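PDB 4YWF: AbyA5 from Verrucosispora maris, which catalyses acetate elimination in spirotetronate biosynthesis, acting as a lyase although it has the build of an alpha/beta-hydrolase esterase. Local coordinates for residues L284-Y298 against A310-F322. The protein carries 4 engineered substitutions. Numbering follows the deposited sequence.
Sequences LTPQDLAGVRIPVAY and ADPAMLRTHVRDF. Engineered in segment 310-322: M314 (natural residue Leu).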
ATOM      1  N   LEU A 284     -14.246  -4.566 -10.973  1.00 30.47           N
ATOM      2  CA  LEU A 284     -13.721  -4.532 -12.327  1.00 27.63           C
ATOM      3  C   LEU A 284     -14.389  -5.610 -13.216  1.00 29.95           C
ATOM      4  O   LEU A 284     -14.345  -6.837 -12.931  1.00 28.65           O
ATOM      5  CB  LEU A 284     -12.206  -4.706 -12.325  1.00 30.31           C
ATOM      6  CG  LEU A 284     -11.421  -3.648 -11.536  1.00 30.22           C
ATOM      7  CD1 LEU A 284     -10.021  -4.117 -11.260  1.00 28.63           C
ATOM      8  CD2 LEU A 284     -11.389  -2.346 -12.314  1.00 30.09           C
ATOM      9  N   THR A 285     -14.997  -5.128 -14.291  1.00 26.97           N
ATOM     10  CA  THR A 285     -15.620  -5.986 -15.304  1.00 32.45           C
ATOM     11  C   THR A 285     -14.636  -6.506 -16.402  1.00 32.24           C
ATOM     12  O   THR A 285     -13.563  -5.895 -16.660  1.00 27.95           O
ATOM     13  CB  THR A 285     -16.720  -5.210 -16.066  1.00 30.09           C
ATOM     14  OG1 THR A 285     -16.099  -4.214 -16.870  1.00 30.23           O
ATOM     15  CG2 THR A 285     -17.685  -4.526 -15.087  1.00 32.79           C
ATOM     16  N   PRO A 286     -15.046  -7.574 -17.126  1.00 32.54           N
ATOM     17  CA  PRO A 286     -14.221  -8.074 -18.244  1.00 30.24           C
ATOM     18  C   PRO A 286     -13.751  -6.962 -19.178  1.00 29.34           C
ATOM     19  O   PRO A 286     -12.566  -6.941 -19.546  1.00 30.95           O
ATOM     20  CB  PRO A 286     -15.186  -9.008 -18.998  1.00 32.85           C
ATOM     21  CG  PRO A 286     -16.071  -9.547 -17.901  1.00 34.29           C
ATOM     22  CD  PRO A 286     -16.298  -8.356 -16.982  1.00 35.44           C
ATOM     23  N   GLN A 287     -14.635  -6.011 -19.487  1.00 26.80           N
ATOM     24  CA  GLN A 287     -14.260  -4.821 -20.313  1.00 30.79           C
ATOM     25  C   GLN A 287     -13.329  -3.860 -19.621  1.00 28.27           C
ATOM     26  O   GLN A 287     -12.479  -3.272 -20.266  1.00 31.65           O
ATOM     27  CB  GLN A 287     -15.466  -4.005 -20.767  1.00 29.79           C
ATOM     28  N   ASP A 288     -13.487  -3.669 -18.322  1.00 28.20           N
ATOM     29  CA  ASP A 288     -12.529  -2.841 -17.592  1.00 27.43           C
ATOM     30  C   ASP A 288     -11.128  -3.402 -17.807  1.00 26.38           C
ATOM     31  O   ASP A 288     -10.187  -2.641 -18.113  1.00 29.95           O
ATOM     32  CB  ASP A 288     -12.859  -2.806 -16.100  1.00 29.33           C
ATOM     33  CG  ASP A 288     -14.144  -1.966 -15.793  1.00 31.49           C
ATOM     34  OD1 ASP A 288     -14.464  -1.082 -16.610  1.00 30.03           O
ATOM     35  OD2 ASP A 288     -14.842  -2.228 -14.769  1.00 25.41           O
ATOM     36  N   LEU A 289     -11.019  -4.733 -17.669  1.00 25.92           N
ATOM     37  CA  LEU A 289      -9.744  -5.457 -17.649  1.00 26.73           C
ATOM     38  C   LEU A 289      -9.151  -5.546 -19.021  1.00 27.73           C
ATOM     39  O   LEU A 289      -7.977  -5.350 -19.156  1.00 25.08           O
ATOM     40  CB  LEU A 289      -9.878  -6.850 -17.017  1.00 24.65           C
ATOM     41  CG  LEU A 289     -10.440  -6.836 -15.573  1.00 24.56           C
ATOM     42  CD1 LEU A 289     -10.592  -8.246 -15.061  1.00 25.00           C
ATOM     43  CD2 LEU A 289      -9.544  -6.034 -14.633  1.00 26.46           C
ATOM     44  N   ALA A 290      -9.984  -5.809 -20.030  1.00 29.02           N
ATOM     45  CA  ALA A 290      -9.587  -5.729 -21.424  1.00 34.19           C
ATOM     46  C   ALA A 290      -9.121  -4.348 -21.801  1.00 32.67           C
ATOM     47  O   ALA A 290      -8.329  -4.232 -22.698  1.00 32.87           O
ATOM     48  CB  ALA A 290     -10.759  -6.133 -22.318  1.00 36.98           C
ATOM     49  N   GLY A 291      -9.607  -3.301 -21.102  1.00 33.39           N
ATOM     50  CA  GLY A 291      -9.145  -1.897 -21.319  1.00 30.97           C
ATOM     51  C   GLY A 291      -7.786  -1.545 -20.729  1.00 30.47           C
ATOM     52  O   GLY A 291      -7.261  -0.470 -20.975  1.00 33.18           O
ATOM     53  N   VAL A 292      -7.217  -2.425 -19.911  1.00 28.18           N
ATOM     54  CA  VAL A 292      -5.889  -2.178 -19.301  1.00 28.82           C
ATOM     55  C   VAL A 292      -4.855  -2.598 -20.301  1.00 29.98           C
ATOM     56  O   VAL A 292      -4.717  -3.814 -20.527  1.00 37.96           O
ATOM     57  CB  VAL A 292      -5.721  -3.023 -18.032  1.00 27.05           C
ATOM     58  CG1 VAL A 292      -4.323  -2.910 -17.447  1.00 27.09           C
ATOM     59  CG2 VAL A 292      -6.785  -2.658 -16.995  1.00 28.22           C
ATOM     60  N   ARG A 293      -4.146  -1.644 -20.917  1.00 30.99           N
ATOM     61  CA  ARG A 293      -3.188  -1.969 -22.001  1.00 31.93           C
ATOM     62  C   ARG A 293      -1.704  -1.750 -21.639  1.00 30.66           C
ATOM     63  O   ARG A 293      -0.889  -1.303 -22.441  1.00 27.84           O
ATOM     64  CB  ARG A 293      -3.495  -1.192 -23.263  1.00 35.61           C
ATOM     65  CG  ARG A 293      -4.439  -1.938 -24.182  1.00 42.58           C
ATOM     66  CD  ARG A 293      -5.809  -1.323 -24.106  1.00 47.90           C
ATOM     67  NE  ARG A 293      -6.796  -2.271 -24.609  1.00 50.77           N
ATOM     68  CZ  ARG A 293      -7.921  -1.943 -25.244  1.00 45.54           C
ATOM     69  NH1 ARG A 293      -8.257  -0.679 -25.482  1.00 45.52           N
ATOM     70  NH2 ARG A 293      -8.708  -2.911 -25.660  1.00 41.87           N
ATOM     71  N   ILE A 294      -1.365  -2.202 -20.454  1.00 25.79           N
ATOM     72  CA  ILE A 294      -0.033  -2.019 -19.905  1.00 24.95           C
ATOM     73  C   ILE A 294       0.269  -3.301 -19.199  1.00 23.70           C
ATOM     74  O   ILE A 294      -0.646  -4.066 -18.887  1.00 21.06           O
ATOM     75  CB  ILE A 294      -0.003  -0.863 -18.890  1.00 25.12           C
ATOM     76  CG1 ILE A 294      -1.127  -1.022 -17.852  1.00 23.06           C
ATOM     77  CG2 ILE A 294      -0.109   0.475 -19.626  1.00 27.06           C
ATOM     78  CD1 ILE A 294      -1.056  -0.101 -16.657  1.00 26.21           C
ATOM     79  N   PRO A 295       1.563  -3.550 -18.970  1.00 24.70           N
ATOM     80  CA  PRO A 295       1.854  -4.772 -18.274  1.00 24.58           C
ATOM     81  C   PRO A 295       1.340  -4.718 -16.832  1.00 23.98           C
ATOM     82  O   PRO A 295       1.280  -3.636 -16.197  1.00 25.19           O
ATOM     83  CB  PRO A 295       3.386  -4.923 -18.394  1.00 23.94           C
ATOM     84  CG  PRO A 295       3.871  -3.689 -19.060  1.00 24.98           C
ATOM     85  CD  PRO A 295       2.738  -2.993 -19.683  1.00 23.71           C
ATOM     86  N   VAL A 296       0.875  -5.880 -16.379  1.00 23.02           N
ATOM     87  CA  VAL A 296       0.376  -6.072 -15.060  1.00 23.20           C
ATOM     88  C   VAL A 296       0.951  -7.317 -14.482  1.00 25.28           C
ATOM     89  O   VAL A 296       0.832  -8.388 -15.063  1.00 25.42           O
ATOM     90  CB  VAL A 296      -1.152  -6.209 -15.015  1.00 24.40           C
ATOM     91  CG1 VAL A 296      -1.583  -6.406 -13.587  1.00 25.74           C
ATOM     92  CG2 VAL A 296      -1.815  -4.993 -15.620  1.00 25.82           C
ATOM     93  N   ALA A 297       1.558  -7.165 -13.321  1.00 24.48           N
ATOM     94  CA  ALA A 297       2.168  -8.273 -12.556  1.00 22.59           C
ATOM     95  C   ALA A 297       1.434  -8.386 -11.228  1.00 22.02           C
ATOM     96  O   ALA A 297       1.052  -7.361 -10.657  1.00 22.94           O
ATOM     97  CB  ALA A 297       3.680  -7.987 -12.335  1.00 23.27           C
ATOM     98  N   TYR A 298       1.201  -9.632 -10.775  1.00 21.88           N
ATOM     99  CA  TYR A 298       0.402  -9.912  -9.615  1.00 21.93           C
ATOM    100  C   TYR A 298       0.912 -11.114  -8.814  1.00 19.81           C
ATOM    101  O   TYR A 298       1.019 -12.270  -9.302  1.00 22.78           O
ATOM    102  CB  TYR A 298      -1.045 -10.126 -10.116  1.00 20.90           C
ATOM    103  CG  TYR A 298      -2.121 -10.315  -9.098  1.00 20.79           C
ATOM    104  CD1 TYR A 298      -2.164 -11.433  -8.270  1.00 23.24           C
ATOM    105  CD2 TYR A 298      -3.138  -9.387  -8.988  1.00 21.03           C
ATOM    106  CE1 TYR A 298      -3.189 -11.599  -7.351  1.00 22.61           C
ATOM    107  CE2 TYR A 298      -4.141  -9.503  -8.068  1.00 20.80           C
ATOM    108  CZ  TYR A 298      -4.171 -10.602  -7.242  1.00 23.42           C
ATOM    109  OH  TYR A 298      -5.223 -10.713  -6.351  1.00 22.51           O
ATOM    110  N   ALA A 310     -11.212 -16.474  -7.325  1.00 26.22           N
ATOM    111  CA  ALA A 310     -11.834 -15.992  -8.557  1.00 23.98           C
ATOM    112  C   ALA A 310     -11.268 -14.651  -9.020  1.00 22.26           C
ATOM    113  O   ALA A 310     -11.470 -14.267 -10.158  1.00 20.79           O
ATOM    114  CB  ALA A 310     -13.360 -15.866  -8.368  1.00 27.04           C
ATOM    115  N   ASP A 311     -10.625 -13.889  -8.145  1.00 23.22           N
ATOM    116  CA  ASP A 311     -10.183 -12.555  -8.562  1.00 22.45           C
ATOM    117  C   ASP A 311      -8.868 -12.680  -9.396  1.00 22.15           C
ATOM    118  O   ASP A 311      -8.856 -12.290 -10.553  1.00 23.40           O
ATOM    119  CB  ASP A 311     -10.166 -11.629  -7.365  1.00 23.88           C
ATOM    120  CG  ASP A 311     -11.510 -11.019  -7.080  1.00 25.15           C
ATOM    121  OD1 ASP A 311     -12.428 -11.024  -7.944  1.00 27.75           O
ATOM    122  OD2 ASP A 311     -11.654 -10.443  -6.020  1.00 28.57           O
ATOM    123  N   PRO A 312      -7.808 -13.283  -8.876  1.00 22.71           N
ATOM    124  CA  PRO A 312      -6.708 -13.494  -9.832  1.00 23.13           C
ATOM    125  C   PRO A 312      -7.005 -14.349 -11.104  1.00 25.90           C
ATOM    126  O   PRO A 312      -6.392 -14.100 -12.123  1.00 25.83           O
ATOM    127  CB  PRO A 312      -5.626 -14.145  -9.021  1.00 25.35           C
ATOM    128  CG  PRO A 312      -6.163 -14.451  -7.672  1.00 27.08           C
ATOM    129  CD  PRO A 312      -7.531 -13.813  -7.532  1.00 27.38           C
ATOM    130  N   ALA A 313      -7.910 -15.341 -10.991  1.00 25.58           N
ATOM    131  CA  ALA A 313      -8.437 -16.151 -12.105  1.00 27.47           C
ATOM    132  C   ALA A 313      -9.014 -15.253 -13.177  1.00 25.94           C
ATOM    133  O   ALA A 313      -8.788 -15.464 -14.348  1.00 26.05           O
ATOM    134  CB  ALA A 313      -9.546 -17.137 -11.615  1.00 27.62           C
HETATM  135  N   MSE A 314      -9.748 -14.234 -12.733  1.00 28.48           N
HETATM  136  CA  MSE A 314     -10.353 -13.266 -13.611  1.00 27.30           C
HETATM  137  C   MSE A 314      -9.296 -12.442 -14.306  1.00 27.93           C
HETATM  138  O   MSE A 314      -9.417 -12.141 -15.523  1.00 27.09           O
HETATM  139  CB  MSE A 314     -11.402 -12.460 -12.885  1.00 30.97           C
HETATM  140  CG  MSE A 314     -12.115 -11.647 -13.943  1.00 38.36           C
HETATM  141 SE   MSE A 314     -13.373 -10.354 -13.152  1.00 49.23          SE
HETATM  142  CE  MSE A 314     -13.872  -9.289 -14.737  1.00 50.70           C
ATOM    143  N   LEU A 315      -8.241 -12.067 -13.600  1.00 23.31           N
ATOM    144  CA  LEU A 315      -7.187 -11.303 -14.250  1.00 22.64           C
ATOM    145  C   LEU A 315      -6.449 -12.134 -15.281  1.00 23.46           C
ATOM    146  O   LEU A 315      -6.130 -11.613 -16.363  1.00 20.21           O
ATOM    147  CB  LEU A 315      -6.176 -10.746 -13.264  1.00 24.65           C
ATOM    148  CG  LEU A 315      -6.763  -9.670 -12.358  1.00 26.37           C
ATOM    149  CD1 LEU A 315      -5.715  -9.220 -11.368  1.00 28.09           C
ATOM    150  CD2 LEU A 315      -7.283  -8.522 -13.193  1.00 27.48           C
ATOM    151  N   ARG A 316      -6.216 -13.407 -14.945  1.00 21.46           N
ATOM    152  CA  ARG A 316      -5.607 -14.346 -15.863  1.00 25.51           C
ATOM    153  C   ARG A 316      -6.459 -14.577 -17.057  1.00 26.88           C
ATOM    154  O   ARG A 316      -5.927 -14.955 -18.123  1.00 31.18           O
ATOM    155  CB  ARG A 316      -5.429 -15.704 -15.247  1.00 26.36           C
ATOM    156  CG  ARG A 316      -4.308 -15.789 -14.235  1.00 29.24           C
ATOM    157  CD  ARG A 316      -4.177 -17.231 -13.790  1.00 35.68           C
ATOM    158  NE  ARG A 316      -3.903 -17.155 -12.408  1.00 40.41           N
ATOM    159  CZ  ARG A 316      -4.632 -17.588 -11.409  1.00 34.06           C
ATOM    160  NH1 ARG A 316      -5.698 -18.337 -11.526  1.00 34.15           N
ATOM    161  NH2 ARG A 316      -4.179 -17.269 -10.243  1.00 35.74           N
ATOM    162  N   THR A 317      -7.767 -14.391 -16.928  1.00 26.90           N
ATOM    163  CA  THR A 317      -8.610 -14.579 -18.093  1.00 26.94           C
ATOM    164  C   THR A 317      -8.622 -13.395 -19.067  1.00 28.31           C
ATOM    165  O   THR A 317      -8.718 -13.607 -20.342  1.00 28.28           O
ATOM    166  CB  THR A 317     -10.029 -14.984 -17.672  1.00 24.82           C
ATOM    167  OG1 THR A 317      -9.949 -16.049 -16.735  1.00 24.31           O
ATOM    168  CG2 THR A 317     -10.786 -15.460 -18.826  1.00 25.06           C
ATOM    169  N   HIS A 318      -8.512 -12.178 -18.524  1.00 25.15           N
ATOM    170  CA  HIS A 318      -8.855 -10.947 -19.247  1.00 27.27           C
ATOM    171  C   HIS A 318      -7.728  -9.895 -19.435  1.00 29.03           C
ATOM    172  O   HIS A 318      -7.795  -9.063 -20.335  1.00 29.54           O
ATOM    173  CB  HIS A 318     -10.079 -10.273 -18.588  1.00 29.10           C
ATOM    174  CG  HIS A 318     -11.313 -11.110 -18.625  1.00 30.69           C
ATOM    175  ND1 HIS A 318     -11.978 -11.417 -19.803  1.00 30.52           N
ATOM    176  CD2 HIS A 318     -12.014 -11.711 -17.636  1.00 29.33           C
ATOM    177  CE1 HIS A 318     -13.004 -12.204 -19.546  1.00 27.97           C
ATOM    178  NE2 HIS A 318     -13.053 -12.387 -18.238  1.00 30.70           N
ATOM    179  N   VAL A 319      -6.687  -9.911 -18.620  1.00 27.06           N
ATOM    180  CA  VAL A 319      -5.649  -8.908 -18.765  1.00 26.34           C
ATOM    181  C   VAL A 319      -4.673  -9.421 -19.807  1.00 25.72           C
ATOM    182  O   VAL A 319      -4.204 -10.509 -19.679  1.00 27.82           O
ATOM    183  CB  VAL A 319      -4.955  -8.648 -17.429  1.00 27.02           C
ATOM    184  CG1 VAL A 319      -3.672  -7.800 -17.614  1.00 27.81           C
ATOM    185  CG2 VAL A 319      -5.953  -7.932 -16.547  1.00 24.56           C
ATOM    186  N   ARG A 320      -4.380  -8.621 -20.826  1.00 26.51           N
ATOM    187  CA  ARG A 320      -3.647  -9.064 -22.032  1.00 30.20           C
ATOM    188  C   ARG A 320      -2.222  -9.385 -21.723  1.00 28.90           C
ATOM    189  O   ARG A 320      -1.726 -10.413 -22.142  1.00 31.12           O
ATOM    190  CB  ARG A 320      -3.651  -7.956 -23.123  1.00 35.61           C
ATOM    191  CG  ARG A 320      -5.048  -7.626 -23.649  1.00 44.55           C
ATOM    192  CD  ARG A 320      -5.209  -6.175 -24.135  1.00 52.21           C
ATOM    193  NE  ARG A 320      -6.630  -5.927 -24.370  1.00 56.88           N
ATOM    194  CZ  ARG A 320      -7.230  -5.875 -25.566  1.00 73.29           C
ATOM    195  NH1 ARG A 320      -6.547  -5.960 -26.715  1.00 73.26           N
ATOM    196  NH2 ARG A 320      -8.554  -5.703 -25.622  1.00 78.14           N
ATOM    197  N   ASP A 321      -1.550  -8.488 -21.013  1.00 26.09           N
ATOM    198  CA  ASP A 321      -0.161  -8.670 -20.657  1.00 24.91           C
ATOM    199  C   ASP A 321      -0.122  -8.875 -19.148  1.00 25.47           C
ATOM    200  O   ASP A 321      -0.122  -7.892 -18.397  1.00 23.01           O
ATOM    201  CB  ASP A 321       0.565  -7.408 -21.068  1.00 25.29           C
ATOM    202  CG  ASP A 321       2.062  -7.499 -20.877  1.00 28.40           C
ATOM    203  OD1 ASP A 321       2.589  -8.554 -20.441  1.00 28.36           O
ATOM    204  OD2 ASP A 321       2.719  -6.487 -21.212  1.00 33.60           O
ATOM    205  N   PHE A 322      -0.122 -10.140 -18.725  1.00 23.28           N
ATOM    206  CA  PHE A 322      -0.311 -10.512 -17.327  1.00 28.13           C
ATOM    207  C   PHE A 322       0.791 -11.455 -16.869  1.00 29.77           C
ATOM    208  O   PHE A 322       1.073 -12.487 -17.518  1.00 32.09           O
ATOM    209  CB  PHE A 322      -1.736 -11.100 -17.110  1.00 26.48           C
ATOM    210  CG  PHE A 322      -2.102 -11.250 -15.694  1.00 25.81           C
ATOM    211  CD1 PHE A 322      -2.249 -10.137 -14.882  1.00 25.18           C
ATOM    212  CD2 PHE A 322      -2.258 -12.514 -15.128  1.00 25.04           C
ATOM    213  CE1 PHE A 322      -2.560 -10.277 -13.535  1.00 23.94           C
ATOM    214  CE2 PHE A 322      -2.579 -12.659 -13.797  1.00 22.50           C
ATOM    215  CZ  PHE A 322      -2.744 -11.534 -12.988  1.00 22.49           C
TER
HETATM  216  O   HOH W   1      -6.015  -6.247 -20.867  1.00 28.65           O
HETATM  217  O   HOH W   2      -2.468  -5.651 -20.388  1.00 20.79           O
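The carbonyl oxygen of V292 links the segments through two waters: one passes to R320 N, the other is shared with I294 O and reaches D321 N. At the neighbouring turn R320 NE donates to A290 O at 2.9 Å, on a lone pair in the carbonyl plane, though the bond is bent (138°); an extended arginine chain suits this spot because it carries a donor from the loop after helix 310-318 back to the A290 carbonyl. Beyond, V296 N donates to D321 O at 3.0 Å, part of the parallel pairing that sets V296 beside F322. Between the helices L289 CD2 meets L315 CD2 at 3.7 Å, and V319 CG1 packs on V296 CG2, joining loop to strand; branched apolar chains fill these buried places without polar groups to satisfy. P286, its ring offering C-H groups, lays CB over one face of the H318 imidazole, a CH-pi contact. Y298 combines a packing ring with a hydroxyl that reaches A241 O: chi1 (-175°) brings the ring against helix 310-318, where L315 CD1 lies 3.5 Å from Y298 CD2 and P312 CB adjoins Y298 CE1, while F322 CZ touches Y298 CB. With an alanine in its place, L315 and P312 would probably border a gap and A241 O would lose this donor. In this right-handed beta-alpha-beta crossover, helix 310-318 connects strand 296-301 to parallel edge strand 322-327, with helix 218-226 beside L284 and V296 and helix 337-351 against P295 and A297.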